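Local coordinates for protein serine repeat antigen 5 (Plasmodium falciparum, PDB 6X42) that is a malaria-parasite antigen with a papain-like protease fold, probably a pseudoenzyme with little or no proteolytic activity of its own, at residues Ala57-Leu62 and Ile76-Val81; Thr64-Lys69 and Met137-Asn142. All coordinates share one frame; numbering follows the deposited sequence.

Contact 1: residues Ala57-Leu62 and Ile76-Val81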
loop_
_atom_site.group_PDB
_atom_site.type_symbol
_atom_site.label_atom_id
_atom_site.label_comp_id
_atom_site.label_asym_id
_atom_site.label_seq_id
_atom_site.Cartn_x
_atom_site.Cartn_y
_atom_site.Cartn_z
ATOM N N ALA A 57 -2.923 1.007 -3.811
ATOM C CA ALA A 57 -1.942 0.795 -2.747
ATOM C C ALA A 57 -0.933 1.942 -2.678
ATOM O O ALA A 57 -0.508 2.364 -1.589
ATOM C CB ALA A 57 -1.235 -0.536 -2.958
ATOM N N SER A 58 -0.522 2.451 -3.837
ATOM C CA SER A 58 0.439 3.545 -3.857
ATOM C C SER A 58 -0.176 4.815 -3.295
ATOM O O SER A 58 0.459 5.532 -2.512
ATOM C CB SER A 58 0.945 3.786 -5.277
ATOM O OG SER A 58 1.721 2.714 -5.778
ATOM N N LYS A 59 -1.415 5.114 -3.681
ATOM C CA LYS A 59 -2.047 6.334 -3.194
ATOM C C LYS A 59 -2.353 6.237 -1.704
ATOM O O LYS A 59 -2.264 7.239 -0.979
ATOM C CB LYS A 59 -3.292 6.694 -4.016
ATOM C CG LYS A 59 -4.582 6.047 -3.553
ATOM C CD LYS A 59 -5.754 6.318 -4.514
ATOM C CE LYS A 59 -7.065 5.840 -3.955
ATOM N NZ LYS A 59 -7.643 6.817 -2.996
ATOM N N TYR A 60 -2.720 5.042 -1.225
ATOM C CA TYR A 60 -2.976 4.882 0.202
ATOM C C TYR A 60 -1.711 5.139 1.017
ATOM O O TYR A 60 -1.767 5.736 2.088
ATOM C CB TYR A 60 -3.535 3.502 0.501
ATOM C CG TYR A 60 -3.761 3.237 1.968
ATOM C CD1 TYR A 60 -4.906 3.698 2.628
ATOM C CD2 TYR A 60 -2.805 2.566 2.719
ATOM C CE1 TYR A 60 -5.118 3.432 3.974
ATOM C CE2 TYR A 60 -3.003 2.298 4.053
ATOM C CZ TYR A 60 -4.152 2.731 4.687
ATOM O OH TYR A 60 -4.314 2.415 6.021
ATOM N N HIS A 61 -0.559 4.701 0.511
ATOM C CA HIS A 61 0.711 4.982 1.175
ATOM C C HIS A 61 0.943 6.490 1.298
ATOM O O HIS A 61 1.358 6.963 2.358
ATOM C CB HIS A 61 1.821 4.244 0.422
ATOM C CG HIS A 61 3.189 4.348 1.034
ATOM N ND1 HIS A 61 3.475 4.002 2.334
ATOM C CD2 HIS A 61 4.371 4.706 0.481
ATOM C CE1 HIS A 61 4.770 4.183 2.559
ATOM N NE2 HIS A 61 5.342 4.581 1.442
ATOM N N LEU A 62 0.643 7.263 0.249
ATOM C CA LEU A 62 0.713 8.718 0.366
ATOM C C LEU A 62 -0.344 9.263 1.323
ATOM O O LEU A 62 -0.075 10.224 2.059
ATOM C CB LEU A 62 0.581 9.383 -1.002
ATOM C CG LEU A 62 1.743 9.290 -1.966
ATOM C CD1 LEU A 62 1.440 10.130 -3.206
ATOM C CD2 LEU A 62 3.033 9.779 -1.297
ATOM N N ILE A 76 -7.055 10.500 -2.396
ATOM C CA ILE A 76 -6.523 10.822 -3.720
ATOM C C ILE A 76 -7.392 10.186 -4.802
ATOM O O ILE A 76 -7.889 9.075 -4.633
ATOM C CB ILE A 76 -5.072 10.311 -3.811
ATOM C CG1 ILE A 76 -4.171 11.086 -2.842
ATOM C CG2 ILE A 76 -4.537 10.374 -5.240
ATOM C CD1 ILE A 76 -2.809 10.443 -2.547
ATOM N N SER A 77 -7.556 10.875 -5.939
ATOM C CA SER A 77 -8.296 10.311 -7.066
ATOM C C SER A 77 -7.461 9.236 -7.751
ATOM O O SER A 77 -6.542 9.539 -8.515
ATOM C CB SER A 77 -8.627 11.434 -8.047
ATOM O OG SER A 77 -9.137 10.916 -9.266
ATOM N N ALA A 78 -7.811 7.967 -7.542
ATOM C CA ALA A 78 -7.156 6.898 -8.286
ATOM C C ALA A 78 -7.411 7.045 -9.780
ATOM O O ALA A 78 -6.562 6.693 -10.604
ATOM C CB ALA A 78 -7.670 5.535 -7.831
ATOM N N LEU A 79 -8.604 7.517 -10.150
ATOM C CA LEU A 79 -8.960 7.603 -11.568
ATOM C C LEU A 79 -8.089 8.612 -12.309
ATOM O O LEU A 79 -7.718 8.391 -13.468
ATOM C CB LEU A 79 -10.442 7.939 -11.704
ATOM C CG LEU A 79 -11.050 7.730 -13.094
ATOM C CD1 LEU A 79 -11.011 6.257 -13.483
ATOM C CD2 LEU A 79 -12.485 8.270 -13.140
ATOM N N TYR A 80 -7.722 9.715 -11.649
ATOM C CA TYR A 80 -6.828 10.675 -12.286
ATOM C C TYR A 80 -5.488 10.032 -12.612
ATOM O O TYR A 80 -4.946 10.208 -13.711
ATOM C CB TYR A 80 -6.636 11.901 -11.396
ATOM C CG TYR A 80 -5.952 13.045 -12.115
ATOM C CD1 TYR A 80 -6.671 13.944 -12.882
ATOM C CD2 TYR A 80 -4.574 13.194 -12.062
ATOM C CE1 TYR A 80 -6.041 14.978 -13.562
ATOM C CE2 TYR A 80 -3.938 14.228 -12.730
ATOM C CZ TYR A 80 -4.672 15.110 -13.487
ATOM O OH TYR A 80 -4.043 16.141 -14.170
ATOM N N VAL A 81 -4.934 9.280 -11.657
ATOM C CA VAL A 81 -3.658 8.612 -11.868
ATOM C C VAL A 81 -3.772 7.556 -12.955
ATOM O O VAL A 81 -2.845 7.361 -13.748
ATOM C CB VAL A 81 -3.118 8.049 -10.541
ATOM C CG1 VAL A 81 -1.818 7.300 -10.760
ATOM C CG2 VAL A 81 -2.971 9.178 -9.525
#

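Contact 2: residues Thr64-Lys69 and Met137-Asn142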
loop_
_atom_site.group_PDB
_atom_site.type_symbol
_atom_site.label_atom_id
_atom_site.label_comp_id
_atom_site.label_asym_id
_atom_site.label_seq_id
_atom_site.Cartn_x
_atom_site.Cartn_y
_atom_site.Cartn_z
ATOM N N THR A 64 -1.506 7.777 4.027
ATOM C CA THR A 64 -1.076 7.582 5.417
ATOM C C THR A 64 0.084 8.503 5.759
ATOM O O THR A 64 0.166 8.995 6.886
ATOM C CB THR A 64 -0.771 6.115 5.773
ATOM O OG1 THR A 64 0.410 5.629 5.113
ATOM C CG2 THR A 64 -1.939 5.191 5.430
ATOM N N ILE A 65 0.995 8.737 4.804
ATOM C CA ILE A 65 2.067 9.692 5.045
ATOM C C ILE A 65 1.478 11.061 5.357
ATOM O O ILE A 65 1.926 11.745 6.287
ATOM C CB ILE A 65 3.039 9.737 3.849
ATOM C CG1 ILE A 65 3.882 8.458 3.787
ATOM C CG2 ILE A 65 3.902 10.985 3.924
ATOM C CD1 ILE A 65 4.619 8.233 2.480
ATOM N N ARG A 66 0.460 11.482 4.590
ATOM C CA ARG A 66 -0.211 12.756 4.859
ATOM C C ARG A 66 -0.849 12.766 6.245
ATOM O O ARG A 66 -0.734 13.754 6.978
ATOM C CB ARG A 66 -1.225 13.044 3.755
ATOM C CG ARG A 66 -0.565 13.525 2.450
ATOM C CD ARG A 66 -1.564 13.749 1.317
ATOM N NE ARG A 66 -2.611 14.679 1.728
ATOM C CZ ARG A 66 -2.479 16.004 1.742
ATOM N NH1 ARG A 66 -1.353 16.568 1.326
ATOM N NH2 ARG A 66 -3.469 16.764 2.180
ATOM N N CYS A 67 -1.475 11.658 6.650
ATOM C CA CYS A 67 -2.015 11.564 8.003
ATOM C C CYS A 67 -0.915 11.725 9.050
ATOM O O CYS A 67 -1.085 12.449 10.039
ATOM C CB CYS A 67 -2.708 10.217 8.210
ATOM S SG CYS A 67 -4.401 10.069 7.612
ATOM N N MET A 68 0.220 11.058 8.852
ATOM C CA MET A 68 1.309 11.144 9.817
ATOM C C MET A 68 1.850 12.566 9.928
ATOM O O MET A 68 2.391 12.931 10.977
ATOM C CB MET A 68 2.448 10.199 9.411
ATOM C CG MET A 68 2.199 8.680 9.529
ATOM S SD MET A 68 1.342 8.083 10.997
ATOM C CE MET A 68 2.623 8.223 12.228
ATOM N N LYS A 69 1.725 13.375 8.871
ATOM C CA LYS A 69 2.198 14.758 8.867
ATOM C C LYS A 69 1.116 15.754 9.285
ATOM O O LYS A 69 1.346 16.967 9.228
ATOM C CB LYS A 69 2.776 15.119 7.486
ATOM C CG LYS A 69 4.087 14.374 7.093
ATOM C CD LYS A 69 5.088 14.278 8.254
ATOM C CE LYS A 69 6.432 13.633 7.890
ATOM N NZ LYS A 69 6.580 12.297 8.539
ATOM N N MET A 137 -8.869 20.401 -5.409
ATOM C CA MET A 137 -7.771 20.353 -4.447
ATOM C C MET A 137 -6.551 19.665 -5.046
ATOM O O MET A 137 -6.681 18.674 -5.761
ATOM C CB MET A 137 -8.137 19.483 -3.243
ATOM C CG MET A 137 -9.426 19.764 -2.533
ATOM S SD MET A 137 -9.617 18.599 -1.146
ATOM C CE MET A 137 -8.118 18.878 -0.184
ATOM N N ASN A 138 -5.364 20.146 -4.699
ATOM C CA ASN A 138 -4.113 19.456 -5.030
ATOM C C ASN A 138 -3.552 18.844 -3.751
ATOM O O ASN A 138 -2.976 19.546 -2.915
ATOM C CB ASN A 138 -3.086 20.397 -5.656
ATOM C CG ASN A 138 -1.887 19.654 -6.221
ATOM O OD1 ASN A 138 -1.785 18.425 -6.109
ATOM N ND2 ASN A 138 -0.970 20.396 -6.834
ATOM N N LEU A 139 -3.687 17.532 -3.614
ATOM C CA LEU A 139 -3.191 16.847 -2.426
ATOM C C LEU A 139 -1.690 16.628 -2.480
ATOM O O LEU A 139 -1.124 16.032 -1.558
ATOM C CB LEU A 139 -3.934 15.522 -2.249
ATOM C CG LEU A 139 -5.442 15.700 -2.039
ATOM C CD1 LEU A 139 -6.141 14.352 -2.086
ATOM C CD2 LEU A 139 -5.729 16.411 -0.719
ATOM N N TRP A 140 -1.045 17.096 -3.543
ATOM C CA TRP A 140 0.398 17.068 -3.699
ATOM C C TRP A 140 0.995 18.465 -3.607
ATOM O O TRP A 140 2.184 18.643 -3.864
ATOM C CB TRP A 140 0.747 16.428 -5.045
ATOM C CG TRP A 140 2.193 16.155 -5.203
ATOM C CD1 TRP A 140 2.996 16.570 -6.219
ATOM C CD2 TRP A 140 3.018 15.395 -4.321
ATOM N NE1 TRP A 140 4.281 16.132 -6.017
ATOM C CE2 TRP A 140 4.319 15.401 -4.859
ATOM C CE3 TRP A 140 2.788 14.714 -3.122
ATOM C CZ2 TRP A 140 5.381 14.756 -4.243
ATOM C CZ3 TRP A 140 3.856 14.071 -2.512
ATOM C CH2 TRP A 140 5.124 14.092 -3.074
ATOM N N ASP A 141 0.196 19.465 -3.264
ATOM C CA ASP A 141 0.737 20.801 -3.067
ATOM C C ASP A 141 1.842 20.758 -2.014
ATOM O O ASP A 141 1.689 20.137 -0.957
ATOM C CB ASP A 141 -0.393 21.738 -2.646
ATOM C CG ASP A 141 -0.126 23.182 -3.008
ATOM O OD1 ASP A 141 -0.593 24.058 -2.251
ATOM O OD2 ASP A 141 0.552 23.442 -4.028
ATOM N N ASN A 142 2.972 21.391 -2.331
ATOM C CA ASN A 142 4.180 21.411 -1.500
ATOM C C ASN A 142 4.737 20.023 -1.198
ATOM O O ASN A 142 5.533 19.868 -0.268
ATOM C CB ASN A 142 4.020 22.212 -0.200
ATOM C CG ASN A 142 3.183 23.464 -0.376
ATOM O OD1 ASN A 142 3.536 24.364 -1.141
ATOM N ND2 ASN A 142 2.078 23.538 0.354
HETATM O O HOH W 1 -0.540 19.398 0.853
#

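Contact 1: residues Ala57-Leu62 and Ile76-Val81
Lys59 makes the one polar bond between the two segments. Its NZ donates to Ile76 O at 2.8 Å. The ammonium lies in the carbonyl plane on a lone pair, with a C=O...N angle of 141°. NZ also forms salt bridges with Glu45 and with Glu63, whose OE2 accepts from Ile76 N as well, which probably helps offset the buried charge. CG of Lys59 is wedged between the two backbone branches (chi1 87°), which starts the chain off toward the loop. The rest runs extended over the loop and bends only at the last torsion.

Helix 53-68 is the central helix of the mainly helical (L) domain of the papain fold. In papain its N-terminal end carries the catalytic cysteine. Here its middle receives the loop that leads into helix 78-83.

The apolar contacts flank the bond. Lys59 CB lies 4.0 Å from Ile76 CB, and its CD and CE pass over the Ala78 methyl, with CD to CB at 3.9 Å. Ile76 CD1 reaches the helix between Lys59 and Leu62, 3.9 Å from Leu62 CB and 3.6 Å from Lys59 O.

Ser77 is the N-cap of helix 78-83. Its OG accepts from Tyr80 N at 3.0 Å, N-H...O angle 154°, and also donates to Tyr118 O.

Contact 2: residues Thr64-Lys69 and Met137-Asn142
Arg66 leaves helix 53-68 with CG opposite the carbonyl carbon (chi1 -76°), then bends at chi3 (56°) to lay its guanidinium across Leu139. The two side chains cross at about a right angle.

The leucine covers one guanidinium face. Its CB sits over the centre, 4.2 Å above the plane, and CD2 lies 3.7 Å from Arg66 NH2. The carbonyl oxygen of Leu139 lies on that same face.

Arg66 NH1 therefore comes within 2.9 Å of Leu139 O but points its N-H groups elsewhere, and the angle is too poor for a hydrogen bond. The closeness is probably still favourable electrostatically. A properly formed link runs through water. NH1 donates to a water in the guanidinium plane at 3.0 Å, and that water donates to Asp141 O, also at 3.0 Å. Arg66 makes a cation-pi contact with Tyr71 as well.

The loop holds its own shape. Asn138 to Asp141 form a type I beta turn, closed by Asp141 N to Asn138 O at 3.2 Å. Asn138 OD1 accepts from Trp140 N at 3.0 Å and from Leu112 N, while its ND2 donates to Gly110 O. The contact therefore sets an arginine from the C-terminal end of the papain-fold central helix on a type I turn combined with an Asx turn.

Helix 53-68 supplies the first segment of both contacts. After 64-69 ends it, the chain turns back through 70-75, and contact 1 closes the loop of 13 intervening residues by setting 76-81 against the helix middle. The chain then goes on through helices 78-83 and 99-109 and a long loop region. Contact 2 closes this much larger loop when 137-142 meets the helix end, just before strand 144-145. The segments alternate, so the contacts cross rather than nest. Their centres are about 11 Å apart, and they touch through packing of Ile76 CG1 on Leu139 CD1 at 3.9 Å. Together they tie the start of helix 78-83 and the 137-142 turn to helix 53-68.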